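Local structure of endolysin (Clostridium phage phiCD27, 3QAY) at residues Y100-G105 with P139-L143. The protein probably hydrolyses the amide bond between N-acetylmuramic acid and L-alanine in clostridial peptidoglycan, as a zinc-dependent phage amidase that lyses the host cell wall. Numbering follows the deposited sequence.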
ATOM      1  N   TYR A 100       4.768   9.914   1.416  1.00 11.08           N
ATOM      2  CA  TYR A 100       3.716  10.903   1.203  1.00 11.11           C
ATOM      3  C   TYR A 100       4.243  12.087   0.388  1.00 11.55           C
ATOM      4  O   TYR A 100       5.457  12.223   0.172  1.00 11.18           O
ATOM      5  CB  TYR A 100       3.151  11.381   2.544  1.00 11.19           C
ATOM      6  CG  TYR A 100       4.138  12.198   3.340  1.00 12.63           C
ATOM      7  CD1 TYR A 100       4.211  13.576   3.185  1.00 13.43           C
ATOM      8  CD2 TYR A 100       5.012  11.590   4.236  1.00 12.81           C
ATOM      9  CE1 TYR A 100       5.124  14.331   3.905  1.00 14.43           C
ATOM     10  CE2 TYR A 100       5.926  12.341   4.968  1.00 14.49           C
ATOM     11  CZ  TYR A 100       5.971  13.713   4.796  1.00 15.08           C
ATOM     12  OH  TYR A 100       6.878  14.463   5.503  1.00 16.52           O
ATOM     13  N   TYR A 101       3.310  12.933  -0.047  1.00 11.46           N
ATOM     14  CA  TYR A 101       3.605  14.042  -0.967  1.00 12.20           C
ATOM     15  C   TYR A 101       3.315  15.419  -0.387  1.00 13.10           C
ATOM     16  O   TYR A 101       3.960  16.384  -0.765  1.00 13.96           O
ATOM     17  CB  TYR A 101       2.797  13.870  -2.258  1.00 11.90           C
ATOM     18  CG  TYR A 101       3.172  14.841  -3.359  1.00 11.89           C
ATOM     19  CD1 TYR A 101       4.318  14.654  -4.103  1.00 12.17           C
ATOM     20  CD2 TYR A 101       2.383  15.949  -3.639  1.00 13.11           C
ATOM     21  CE1 TYR A 101       4.683  15.533  -5.107  1.00 13.46           C
ATOM     22  CE2 TYR A 101       2.732  16.844  -4.642  1.00 14.47           C
ATOM     23  CZ  TYR A 101       3.892  16.624  -5.375  1.00 14.31           C
ATOM     24  OH  TYR A 101       4.260  17.481  -6.379  1.00 15.50           O
ATOM     25  N   SER A 102       2.345  15.505   0.521  1.00 13.54           N
ATOM     26  CA  SER A 102       1.850  16.786   1.020  1.00 14.46           C
ATOM     27  C   SER A 102       1.694  16.776   2.537  1.00 15.11           C
ATOM     28  O   SER A 102       1.848  15.741   3.187  1.00 14.11           O
ATOM     29  CB  SER A 102       0.491  17.071   0.394  1.00 14.39           C
ATOM     30  OG  SER A 102      -0.422  16.036   0.721  1.00 13.08           O
ATOM     31  N   ASN A 103       1.365  17.936   3.095  1.00 16.72           N
ATOM     32  CA  ASN A 103       1.091  18.034   4.524  1.00 17.71           C
ATOM     33  C   ASN A 103      -0.120  17.189   4.931  1.00 17.45           C
ATOM     34  O   ASN A 103      -0.143  16.623   6.024  1.00 17.93           O
ATOM     35  CB  ASN A 103       0.892  19.495   4.950  1.00 18.88           C
ATOM     36  CG  ASN A 103       2.194  20.295   4.953  1.00 20.30           C
ATOM     37  OD1 ASN A 103       3.285  19.746   5.133  1.00 21.56           O
ATOM     38  ND2 ASN A 103       2.076  21.603   4.763  1.00 21.94           N
ATOM     39  N   LYS A 104      -1.121  17.105   4.057  1.00 17.44           N
ATOM     40  CA  LYS A 104      -2.305  16.286   4.325  1.00 17.33           C
ATOM     41  C   LYS A 104      -1.933  14.813   4.334  1.00 16.35           C
ATOM     42  O   LYS A 104      -2.341  14.063   5.222  1.00 16.16           O
ATOM     43  CB  LYS A 104      -3.399  16.549   3.287  1.00 17.63           C
ATOM     44  CG  LYS A 104      -4.077  17.906   3.447  1.00 19.74           C
ATOM     45  CD  LYS A 104      -5.147  18.133   2.390  1.00 21.36           C
ATOM     46  CE  LYS A 104      -5.846  19.471   2.583  1.00 23.46           C
ATOM     47  NZ  LYS A 104      -4.939  20.617   2.268  1.00 25.49           N
ATOM     48  N   GLY A 105      -1.150  14.415   3.338  1.00 15.82           N
ATOM     49  CA  GLY A 105      -0.602  13.072   3.260  1.00 15.10           C
ATOM     50  C   GLY A 105       0.251  12.709   4.460  1.00 14.87           C
ATOM     51  O   GLY A 105       0.193  11.585   4.932  1.00 14.25           O
ATOM     52  N   PRO A 139      -5.998  13.135  -5.976  1.00 12.67           N
ATOM     53  CA  PRO A 139      -6.261  13.069  -4.536  1.00 12.52           C
ATOM     54  C   PRO A 139      -4.991  12.996  -3.696  1.00 12.07           C
ATOM     55  O   PRO A 139      -3.923  12.628  -4.202  1.00 11.51           O
ATOM     56  CB  PRO A 139      -7.060  11.775  -4.383  1.00 12.56           C
ATOM     57  CG  PRO A 139      -6.700  10.955  -5.563  1.00 12.25           C
ATOM     58  CD  PRO A 139      -6.445  11.916  -6.675  1.00 12.57           C
ATOM     59  N   THR A 140      -5.109  13.370  -2.426  1.00 12.11           N
ATOM     60  CA  THR A 140      -4.078  13.059  -1.442  1.00 11.64           C
ATOM     61  C   THR A 140      -3.724  11.584  -1.563  1.00 10.97           C
ATOM     62  O   THR A 140      -4.618  10.736  -1.682  1.00 10.82           O
ATOM     63  CB  THR A 140      -4.566  13.351  -0.017  1.00 11.80           C
ATOM     64  OG1 THR A 140      -4.971  14.720   0.065  1.00 11.72           O
ATOM     65  CG2 THR A 140      -3.463  13.085   1.000  1.00 11.22           C
ATOM     66  N   ALA A 141      -2.428  11.278  -1.567  1.00 10.52           N
ATOM     67  CA  ALA A 141      -1.971   9.903  -1.732  1.00  9.90           C
ATOM     68  C   ALA A 141      -0.904   9.531  -0.714  1.00  9.98           C
ATOM     69  O   ALA A 141      -0.126  10.384  -0.279  1.00 10.49           O
ATOM     70  CB  ALA A 141      -1.447   9.684  -3.132  1.00  9.90           C
ATOM     71  N   VAL A 142      -0.893   8.253  -0.332  1.00  9.38           N
ATOM     72  CA  VAL A 142       0.197   7.686   0.446  1.00  9.10           C
ATOM     73  C   VAL A 142       0.606   6.337  -0.134  1.00  8.74           C
ATOM     74  O   VAL A 142      -0.214   5.604  -0.678  1.00  8.53           O
ATOM     75  CB  VAL A 142      -0.151   7.548   1.950  1.00  8.96           C
ATOM     76  CG1 VAL A 142      -0.368   8.916   2.554  1.00  9.16           C
ATOM     77  CG2 VAL A 142      -1.366   6.670   2.159  1.00  9.68           C
ATOM     78  N   LEU A 143       1.894   6.042  -0.045  1.00  8.58           N
ATOM     79  CA  LEU A 143       2.411   4.765  -0.479  1.00  8.46           C
ATOM     80  C   LEU A 143       2.833   4.031   0.773  1.00  8.18           C
ATOM     81  O   LEU A 143       3.723   4.486   1.494  1.00  8.36           O
ATOM     82  CB  LEU A 143       3.582   4.974  -1.429  1.00  8.56           C
ATOM     83  CG  LEU A 143       4.180   3.746  -2.112  1.00  9.11           C
ATOM     84  CD1 LEU A 143       5.074   4.177  -3.260  1.00  9.67           C
ATOM     85  CD2 LEU A 143       4.960   2.874  -1.133  1.00  8.29           C
TER
HETATM   86  O   HOH W   1       0.674  12.882   0.103  1.00  7.66           O
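Strand 96-100 runs antiparallel to strand 140-148 in the mixed sheet of this zinc amidase domain, and the two part where the chain turns from Y100 into helix 103-116. At Y100 the backbones are still close, 4.8 Å from its CA to the CA of V142. Y100 CB meets V142 CG1 at 4.3 Å, while the side chain leads away to touch L106 and A109 of the helix, where an aromatic ring can span apolar neighbours though the residue stays partly exposed. Past the strand end, Y101 N is 4.3 Å from A141 O, too far for a direct hydrogen bond, and a water bridge takes its place: the oxygen of water 1 accepts from Y101 N at 2.6 Å and donates to A141 O at 2.7 Å. S102 is the N-cap; its short hydroxyl reaches back so that S102 OG accepts from G105 N at 3.2 Å, satisfying an amide of the first turn. A weak hydrogen bond of 3.4 Å joins S102 OG to the oxygen of water 1. K104 points its CB toward the strand, 4.0 Å from T140 OG1, and its long chain then leads the charged NZ away, as fits an exposed residue. G105 N lies 3.5 Å from T140 CG2 and G105 O 3.6 Å from V142 CG1; a beta carbon on G105 would come about 3.4 Å from A141 O, so bare backbone suits this close approach. Beta-branched T140 and V142 thus supply methyls to the helix start, whereas the polar link between the segments is carried by water.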